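Local structure of possible thiamine biosynthesis enzyme (2X7Q) at residues A76-I81 with I88-T93; S134-H139 with K283-L288; Q231-N234 with E239-E242. The protein is of unknown biochemical function but adopts the periplasmic binding protein fold, so it probably binds a small solute, possibly one connected with thiamine biosynthesis. The protein carries 1 engineered substitution. All blocks are in the same frame, centred on the assembly; numbering follows the deposited sequence. Where two conformers were deposited one is given.

Contact 1: residues A76-I81 with I88-T93; sequences AFIADI and IHVLDT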
loop_
_atom_site.group_PDB
_atom_site.type_symbol
_atom_site.label_atom_id
_atom_site.label_comp_id
_atom_site.label_asym_id
_atom_site.label_seq_id
_atom_site.Cartn_x
_atom_site.Cartn_y
_atom_site.Cartn_z
ATOM N N ALA A 76 -2.782 -4.688 4.177
ATOM C CA ALA A 76 -2.265 -5.941 3.639
ATOM C C ALA A 76 -1.423 -6.682 4.675
ATOM O O ALA A 76 -1.568 -7.890 4.858
ATOM C CB ALA A 76 -1.450 -5.678 2.381
ATOM N N PHE A 77 -0.536 -5.951 5.340
ATOM C CA PHE A 77 0.356 -6.542 6.331
ATOM C C PHE A 77 -0.357 -6.801 7.654
ATOM O O PHE A 77 -0.160 -7.843 8.278
ATOM C CB PHE A 77 1.577 -5.646 6.554
ATOM C CG PHE A 77 2.441 -5.479 5.334
ATOM C CD1 PHE A 77 3.303 -6.489 4.935
ATOM C CD2 PHE A 77 2.393 -4.312 4.585
ATOM C CE1 PHE A 77 4.100 -6.341 3.813
ATOM C CE2 PHE A 77 3.190 -4.157 3.463
ATOM C CZ PHE A 77 4.042 -5.172 3.077
ATOM N N ILE A 78 -1.185 -5.852 8.079
ATOM C CA ILE A 78 -1.930 -5.995 9.326
ATOM C C ILE A 78 -2.847 -7.213 9.289
ATOM O O ILE A 78 -2.890 -7.997 10.237
ATOM C CB ILE A 78 -2.775 -4.744 9.635
ATOM C CG1 ILE A 78 -1.879 -3.514 9.780
ATOM C CG2 ILE A 78 -3.601 -4.958 10.896
ATOM C CD1 ILE A 78 -0.860 -3.628 10.895
ATOM N N ALA A 79 -3.581 -7.366 8.192
ATOM C CA ALA A 79 -4.492 -8.495 8.041
ATOM C C ALA A 79 -3.731 -9.816 7.994
ATOM O O ALA A 79 -4.124 -10.788 8.637
ATOM C CB ALA A 79 -5.348 -8.326 6.796
ATOM N N ASP A 80 -2.637 -9.842 7.237
ATOM C CA ASP A 80 -1.825 -11.046 7.106
ATOM C C ASP A 80 -1.306 -11.503 8.468
ATOM O O ASP A 80 -1.288 -12.697 8.766
ATOM C CB ASP A 80 -0.657 -10.799 6.147
ATOM C CG ASP A 80 -0.075 -12.086 5.591
ATOM O OD1 ASP A 80 -0.832 -12.874 4.987
ATOM O OD2 ASP A 80 1.143 -12.309 5.753
ATOM N N ILE A 81 -0.890 -10.546 9.294
ATOM C CA ILE A 81 -0.409 -10.846 10.640
ATOM C C ILE A 81 -1.553 -11.313 11.537
ATOM O O ILE A 81 -1.415 -12.279 12.287
ATOM C CB ILE A 81 0.272 -9.620 11.284
ATOM C CG1 ILE A 81 1.516 -9.220 10.488
ATOM C CG2 ILE A 81 0.638 -9.908 12.733
ATOM C CD1 ILE A 81 2.233 -8.007 11.042
ATOM N N ILE A 88 5.896 -11.978 9.825
ATOM C CA ILE A 88 5.829 -10.659 9.207
ATOM C C ILE A 88 5.858 -9.578 10.281
ATOM O O ILE A 88 5.098 -9.633 11.250
ATOM C CB ILE A 88 4.554 -10.495 8.357
ATOM C CG1 ILE A 88 4.603 -11.421 7.140
ATOM C CG2 ILE A 88 4.398 -9.052 7.907
ATOM C CD1 ILE A 88 5.714 -11.090 6.168
ATOM N N HIS A 89 6.739 -8.598 10.107
ATOM C CA HIS A 89 6.886 -7.522 11.081
ATOM C C HIS A 89 6.701 -6.144 10.454
ATOM O O HIS A 89 7.361 -5.803 9.472
ATOM C CB HIS A 89 8.254 -7.602 11.764
ATOM C CG HIS A 89 8.383 -8.734 12.733
ATOM N ND1 HIS A 89 8.678 -10.023 12.341
ATOM C CD2 HIS A 89 8.265 -8.771 14.081
ATOM C CE1 HIS A 89 8.732 -10.803 13.404
ATOM N NE2 HIS A 89 8.484 -10.069 14.474
ATOM N N VAL A 90 5.799 -5.357 11.032
ATOM C CA VAL A 90 5.611 -3.973 10.614
ATOM C C VAL A 90 6.533 -3.068 11.424
ATOM O O VAL A 90 6.326 -2.870 12.623
ATOM C CB VAL A 90 4.153 -3.513 10.802
ATOM C CG1 VAL A 90 4.006 -2.047 10.422
ATOM C CG2 VAL A 90 3.212 -4.380 9.976
ATOM N N LEU A 91 7.545 -2.520 10.761
ATOM C CA LEU A 91 8.582 -1.749 11.440
ATOM C C LEU A 91 8.189 -0.297 11.689
ATOM O O LEU A 91 8.326 0.207 12.805
ATOM C CB LEU A 91 9.888 -1.805 10.644
ATOM C CG LEU A 91 10.482 -3.198 10.438
ATOM C CD1 LEU A 91 11.719 -3.128 9.560
ATOM C CD2 LEU A 91 10.805 -3.841 11.776
ATOM N N ASP A 92 7.706 0.376 10.649
ATOM C CA ASP A 92 7.375 1.792 10.755
ATOM C C ASP A 92 6.396 2.220 9.664
ATOM O O ASP A 92 6.062 1.437 8.776
ATOM C CB ASP A 92 8.649 2.638 10.684
ATOM C CG ASP A 92 8.542 3.928 11.474
ATOM O OD1 ASP A 92 9.596 4.482 11.853
ATOM O OD2 ASP A 92 7.408 4.383 11.726
ATOM N N THR A 93 5.939 3.466 9.741
ATOM C CA THR A 93 5.013 4.012 8.757
ATOM C C THR A 93 5.759 4.755 7.653
ATOM O O THR A 93 6.624 5.585 7.929
ATOM C CB THR A 93 4.008 4.977 9.411
ATOM O OG1 THR A 93 3.296 4.296 10.451
ATOM C CG2 THR A 93 3.019 5.498 8.380
#
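Asp-80 OD2 accepts a hydrogen bond from Asn-85 ND2, in the turn that follows helix 74-82, and at the same time packs against Ile-88 CG1, 3.8 Å away at the start of the strand. The carboxylate reaches that place because its CG stands anti to the backbone N (chi1 -160°), and its end crosses the Ile-88 side chain at about a right angle. The other side-chain pairs are apolar. Ile-81 lies over the backbone of the strand's first residue: its CG1-CD1 arm is extended (chi2 179°), which carries CD1 to 3.3 Å from Ile-88 O, while its CG1 meets Ile-88 CG2 at 3.9 Å. The same CD1 also touches Val-90 CG2 at 3.9 Å. Val-90 CG2 is thus approached from three helix residues, since Phe-77 CB lies 4.0 Å from it and Ile-78 CD1 4.2 Å. Ile-88 CG2 comes near Phe-77 CD1 obliquely to the ring, the two side chains crossing at about a right angle; Phe-77 also touches Val-204 and Ala-206 of strand 203-208. Helix 74-82 and strand 88-95 are successive elements of a beta-alpha-beta crossover: the helix leaves strand 69-73, and strand 88-95 runs parallel to that strand with antiparallel strand 203-208 between them. A classic beta bulge, Leu-91 and Asp-92 opposite Val-205, interrupts strand 88-95 just beyond the packed residues. Leu-62 of helix 55-63 and Leu-303 of helix 296-306 extend the apolar layer, against Ile-88 and Ile-81 respectively. The helix is held against the sheet by branched aliphatic and aromatic side chains, while Asp-80 OD2 finds its partner in Asn-85, which implies a contact built on shape and burial rather than on directed bonds.

Contact 2: residues S134-H139 with K283-L288; sequences SFVLAH and KDTLKL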
loop_
_atom_site.group_PDB
_atom_site.type_symbol
_atom_site.label_atom_id
_atom_site.label_comp_id
_atom_site.label_asym_id
_atom_site.label_seq_id
_atom_site.Cartn_x
_atom_site.Cartn_y
_atom_site.Cartn_z
ATOM N N SER A 134 -13.531 -3.281 -0.613
ATOM C CA SER A 134 -14.902 -3.490 -1.064
ATOM C C SER A 134 -15.798 -3.782 0.133
ATOM O O SER A 134 -16.964 -3.390 0.158
ATOM C CB SER A 134 -14.981 -4.627 -2.085
ATOM O OG SER A 134 -14.836 -5.891 -1.468
ATOM N N PHE A 135 -15.244 -4.471 1.127
ATOM C CA PHE A 135 -15.965 -4.758 2.362
ATOM C C PHE A 135 -16.157 -3.484 3.181
ATOM O O PHE A 135 -17.247 -3.219 3.683
ATOM C CB PHE A 135 -15.214 -5.804 3.190
ATOM C CG PHE A 135 -15.263 -7.192 2.609
ATOM C CD1 PHE A 135 -14.423 -7.555 1.568
ATOM C CD2 PHE A 135 -16.146 -8.134 3.112
ATOM C CE1 PHE A 135 -14.466 -8.830 1.036
ATOM C CE2 PHE A 135 -16.194 -9.412 2.585
ATOM C CZ PHE A 135 -15.351 -9.760 1.546
ATOM N N VAL A 136 -15.090 -2.703 3.315
ATOM C CA VAL A 136 -15.145 -1.445 4.050
ATOM C C VAL A 136 -16.184 -0.510 3.436
ATOM O O VAL A 136 -16.972 0.110 4.149
ATOM C CB VAL A 136 -13.767 -0.753 4.079
ATOM C CG1 VAL A 136 -13.863 0.614 4.736
ATOM C CG2 VAL A 136 -12.749 -1.626 4.797
ATOM N N LEU A 137 -16.187 -0.424 2.109
ATOM C CA LEU A 137 -17.152 0.397 1.386
ATOM C C LEU A 137 -18.578 -0.086 1.621
ATOM O O LEU A 137 -19.474 0.711 1.886
ATOM C CB LEU A 137 -16.840 0.385 -0.110
ATOM C CG LEU A 137 -17.825 1.148 -0.995
ATOM C CD1 LEU A 137 -17.865 2.617 -0.601
ATOM C CD2 LEU A 137 -17.472 0.990 -2.463
ATOM N N ALA A 138 -18.778 -1.396 1.525
ATOM C CA ALA A 138 -20.087 -1.992 1.750
ATOM C C ALA A 138 -20.646 -1.636 3.130
ATOM O O ALA A 138 -21.830 -1.342 3.261
ATOM C CB ALA A 138 -20.017 -3.509 1.569
ATOM N N HIS A 139 -19.799 -1.673 4.155
ATOM C CA HIS A 139 -20.237 -1.363 5.518
ATOM C C HIS A 139 -20.654 0.100 5.668
ATOM O O HIS A 139 -21.625 0.403 6.355
ATOM C CB HIS A 139 -19.150 -1.727 6.536
ATOM C CG HIS A 139 -19.544 -1.502 7.959
ATOM N ND1 HIS A 139 -20.313 -2.405 8.680
ATOM C CD2 HIS A 139 -19.273 -0.491 8.817
ATOM C CE1 HIS A 139 -20.495 -1.952 9.898
ATOM N NE2 HIS A 139 -19.872 -0.786 10.014
ATOM N N LYS A 283 -7.602 -2.696 12.566
ATOM C CA LYS A 283 -8.225 -3.923 13.059
ATOM C C LYS A 283 -9.719 -3.730 13.318
ATOM O O LYS A 283 -10.533 -4.590 12.981
ATOM C CB LYS A 283 -7.534 -4.407 14.339
ATOM C CG LYS A 283 -7.929 -3.619 15.584
ATOM C CD LYS A 283 -7.201 -4.096 16.834
ATOM C CE LYS A 283 -7.712 -3.365 18.068
ATOM N NZ LYS A 283 -6.640 -3.093 19.059
ATOM N N ASP A 284 -10.068 -2.594 13.916
ATOM C CA ASP A 284 -11.454 -2.302 14.264
ATOM C C ASP A 284 -12.319 -2.122 13.020
ATOM O O ASP A 284 -13.490 -2.497 13.009
ATOM C CB ASP A 284 -11.539 -1.058 15.153
ATOM C CG ASP A 284 -10.992 -1.298 16.546
ATOM O OD1 ASP A 284 -10.656 -2.457 16.865
ATOM O OD2 ASP A 284 -10.900 -0.327 17.326
ATOM N N THR A 285 -11.737 -1.550 11.970
ATOM C CA THR A 285 -12.462 -1.337 10.722
ATOM C C THR A 285 -12.671 -2.651 9.976
ATOM O O THR A 285 -13.780 -2.957 9.538
ATOM C CB THR A 285 -11.736 -0.342 9.798
ATOM O OG1 THR A 285 -11.666 0.940 10.434
ATOM C CG2 THR A 285 -12.476 -0.205 8.477
ATOM N N LEU A 286 -11.600 -3.428 9.841
ATOM C CA LEU A 286 -11.664 -4.711 9.148
ATOM C C LEU A 286 -12.566 -5.701 9.878
ATOM O O LEU A 286 -13.395 -6.371 9.262
ATOM C CB LEU A 286 -10.263 -5.302 8.976
ATOM C CG LEU A 286 -9.283 -4.482 8.134
ATOM C CD1 LEU A 286 -7.941 -5.196 8.020
ATOM C CD2 LEU A 286 -9.861 -4.199 6.762
ATOM N N LYS A 287 -12.400 -5.784 11.194
ATOM C CA LYS A 287 -13.224 -6.659 12.019
ATOM C C LYS A 287 -14.699 -6.309 11.872
ATOM O O LYS A 287 -15.548 -7.191 11.724
ATOM C CB LYS A 287 -12.806 -6.555 13.488
ATOM C CG LYS A 287 -13.647 -7.383 14.447
ATOM C CD LYS A 287 -13.471 -8.867 14.205
ATOM C CE LYS A 287 -14.282 -9.689 15.197
ATOM N NZ LYS A 287 -14.112 -11.160 14.972
ATOM N N LEU A 288 -14.994 -5.015 11.911
ATOM C CA LEU A 288 -16.365 -4.532 11.817
ATOM C C LEU A 288 -16.918 -4.698 10.404
ATOM O O LEU A 288 -18.128 -4.799 10.209
ATOM C CB LEU A 288 -16.437 -3.063 12.240
ATOM C CG LEU A 288 -17.822 -2.478 12.522
ATOM C CD1 LEU A 288 -18.486 -3.210 13.676
ATOM C CD2 LEU A 288 -17.716 -0.989 12.822
#
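His-139 and Leu-288 cross at about a right angle, with the backbone carbon of Leu-288 over one face of the imidazole. The leucine's branch lies on the same side, near the ring's CE1-NE2 end: His-139 NE2 is 3.5 Å from Leu-288 CD2, and His-139 CE1 is 3.8 Å from Leu-288 CG. The imidazole gets there with its CG anti to the backbone N (chi1 -177°), reaching from the last turn of helix 129-141 across to the end of helix 275-289. Both residues sit at the exposed border of the contact. The helices cross at 76°, their axes 9.5 Å apart, and they come from different parts of the two-lobed binding-protein fold: helix 129-141 belongs to the second lobe, where Val-136 also touches Ile-196 of strand 190-197, whereas helix 275-289 belongs to the C-terminal helices on the side of the first lobe. Deeper in, Val-136 and Thr-285 likewise meet at about a right angle, methyl against methyl, with Val-136 CG2 4.0 Å from Thr-285 CG2. The threonine hydroxyl is turned to its own helix and bonds Lys-281 O. Leu-286 points its CB away, yet its CD2 swings back to 4.3 Å from Val-136 CG2.

Contact 3: residues Q231-N234 with E239-E242; sequences QYYN and EAIE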
loop_
_atom_site.group_PDB
_atom_site.type_symbol
_atom_site.label_atom_id
_atom_site.label_comp_id
_atom_site.label_asym_id
_atom_site.label_seq_id
_atom_site.Cartn_x
_atom_site.Cartn_y
_atom_site.Cartn_z
ATOM N N GLN A 231 12.647 13.819 3.109
ATOM C CA GLN A 231 12.925 15.237 3.294
ATOM C C GLN A 231 13.276 15.899 1.965
ATOM O O GLN A 231 12.810 16.997 1.671
ATOM C CB GLN A 231 14.052 15.445 4.310
ATOM C CG GLN A 231 14.392 16.908 4.565
ATOM C CD GLN A 231 15.512 17.087 5.571
ATOM O OE1 GLN A 231 16.060 16.115 6.088
ATOM N NE2 GLN A 231 15.855 18.337 5.854
ATOM N N TYR A 232 14.099 15.229 1.164
ATOM C CA TYR A 232 14.466 15.746 -0.147
ATOM C C TYR A 232 13.218 15.946 -0.999
ATOM O O TYR A 232 13.031 17.001 -1.598
ATOM C CB TYR A 232 15.442 14.802 -0.854
ATOM C CG TYR A 232 15.994 15.362 -2.149
ATOM C CD1 TYR A 232 15.306 15.209 -3.347
ATOM C CD2 TYR A 232 17.199 16.052 -2.170
ATOM C CE1 TYR A 232 15.808 15.726 -4.530
ATOM C CE2 TYR A 232 17.710 16.572 -3.347
ATOM C CZ TYR A 232 17.009 16.406 -4.521
ATOM O OH TYR A 232 17.512 16.922 -5.690
ATOM N N TYR A 233 12.368 14.927 -1.044
ATOM C CA TYR A 233 11.110 15.010 -1.772
ATOM C C TYR A 233 10.314 16.231 -1.331
ATOM O O TYR A 233 9.845 17.007 -2.159
ATOM C CB TYR A 233 10.285 13.739 -1.556
ATOM C CG TYR A 233 8.831 13.885 -1.950
ATOM C CD1 TYR A 233 8.419 13.662 -3.258
ATOM C CD2 TYR A 233 7.871 14.254 -1.015
ATOM C CE1 TYR A 233 7.092 13.801 -3.621
ATOM C CE2 TYR A 233 6.544 14.396 -1.368
ATOM C CZ TYR A 233 6.161 14.167 -2.671
ATOM O OH TYR A 233 4.843 14.305 -3.028
ATOM N N ASN A 234 10.166 16.392 -0.019
ATOM C CA ASN A 234 9.426 17.515 0.540
ATOM C C ASN A 234 9.980 18.867 0.109
ATOM O O ASN A 234 9.233 19.836 -0.026
ATOM C CB ASN A 234 9.400 17.429 2.070
ATOM C CG ASN A 234 8.414 16.398 2.583
ATOM O OD1 ASN A 234 7.571 15.901 1.836
ATOM N ND2 ASN A 234 8.510 16.076 3.868
ATOM N N GLU A 239 10.879 18.606 -8.768
ATOM C CA GLU A 239 11.572 17.491 -9.398
ATOM C C GLU A 239 10.740 16.221 -9.295
ATOM O O GLU A 239 10.743 15.387 -10.200
ATOM C CB GLU A 239 12.932 17.275 -8.735
ATOM C CG GLU A 239 13.838 18.493 -8.777
ATOM C CD GLU A 239 15.160 18.266 -8.074
ATOM O OE1 GLU A 239 15.431 17.118 -7.664
ATOM O OE2 GLU A 239 15.930 19.238 -7.935
ATOM N N ALA A 240 10.037 16.080 -8.177
ATOM C CA ALA A 240 9.173 14.932 -7.945
ATOM C C ALA A 240 8.094 14.848 -9.018
ATOM O O ALA A 240 7.827 13.778 -9.561
ATOM C CB ALA A 240 8.545 15.020 -6.565
ATOM N N ILE A 241 7.477 15.986 -9.318
ATOM C CA ILE A 241 6.439 16.043 -10.339
ATOM C C ILE A 241 6.982 15.628 -11.702
ATOM O O ILE A 241 6.321 14.902 -12.443
ATOM C CB ILE A 241 5.813 17.450 -10.439
ATOM C CG1 ILE A 241 5.116 17.824 -9.129
ATOM C CG2 ILE A 241 4.835 17.514 -11.596
ATOM C CD1 ILE A 241 4.468 19.189 -9.152
ATOM N N GLU A 242 8.185 16.091 -12.028
ATOM C CA GLU A 242 8.820 15.756 -13.296
ATOM C C GLU A 242 9.145 14.267 -13.366
ATOM O O GLU A 242 8.883 13.616 -14.370
ATOM C CB GLU A 242 10.093 16.582 -13.496
ATOM C CG GLU A 242 10.786 16.340 -14.832
ATOM C CD GLU A 242 12.090 17.109 -14.969
ATOM O OE1 GLU A 242 12.715 17.414 -13.929
ATOM O OE2 GLU A 242 12.493 17.401 -16.114
#
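Tyr-232 OH donates a hydrogen bond to Glu-239 OE1 at 2.9 Å, the polar link between the two helices. The phenol comes to the syn side of that oxygen, 16° out of the carboxylate plane, and the ring and carboxylate planes are turned 57° apart. OE1 stands at the edge of the ring, near its plane, and lies 3.4 Å from Tyr-232 CE1 as well; Glu-239 OE2 is 3.6 Å from Tyr-232 OH. Glu-239 leaves its helix with CG anti to the carbonyl carbon and is extended beyond it, so the carboxylate is carried towards the tyrosine at full length. On the buried side Tyr-233 holds its ring against Ala-240: Ala-240 CB lies 3.5 Å from Tyr-233 CE1 and 3.6 Å from Tyr-233 CD1, approaching the ring obliquely. The small alanine lets the aromatic ring lie close to the second helix.

A further shell fixes both rings. Tyr-232 stacks with His-236 and also meets the ring of Phe-32 with planes at about 35°. Phe-32, on helix 28-35, touches Glu-239 and Ala-240 too, so one side chain braces both helices. Tyr-233 meets Phe-264 edge-to-face and packs on Trp-258 and Thr-259 of helix 252-259. Two adjacent tyrosines thus serve different surroundings: one carries a hydrogen bond where both partners are partly exposed, the other is buried among Phe-264, Trp-258, Val-262 and two threonines. The arrangement is that of two consecutive helices, 216-235 and 237-247, joined through a single residue, His-236. It lies in the stretch of chain that follows strand 203-208, where, as in other binding proteins of this type, the polypeptide has returned to the first lobe and continues as a series of helices.

How the contacts relate
From the N terminus, contact 1 comes first and closes a short loop, joining helix 74-82 to strand 88-95 of the first lobe's sheet. The chain then builds the second lobe, where 134-139 opens contact 2; that long loop closes only at 283-288, after the return to the first lobe. Contact 3 opens and closes within it, turning one helix into the next, while contact 1 precedes both in series; none cross. Contacts 1 and 2 touch through Ala-79 CB and Leu-286 CD1, 4.2 Å apart, so helix 275-289 bridges them. Contact 3 lies across the chain's centre from contact 2, their centres about 34 Å apart.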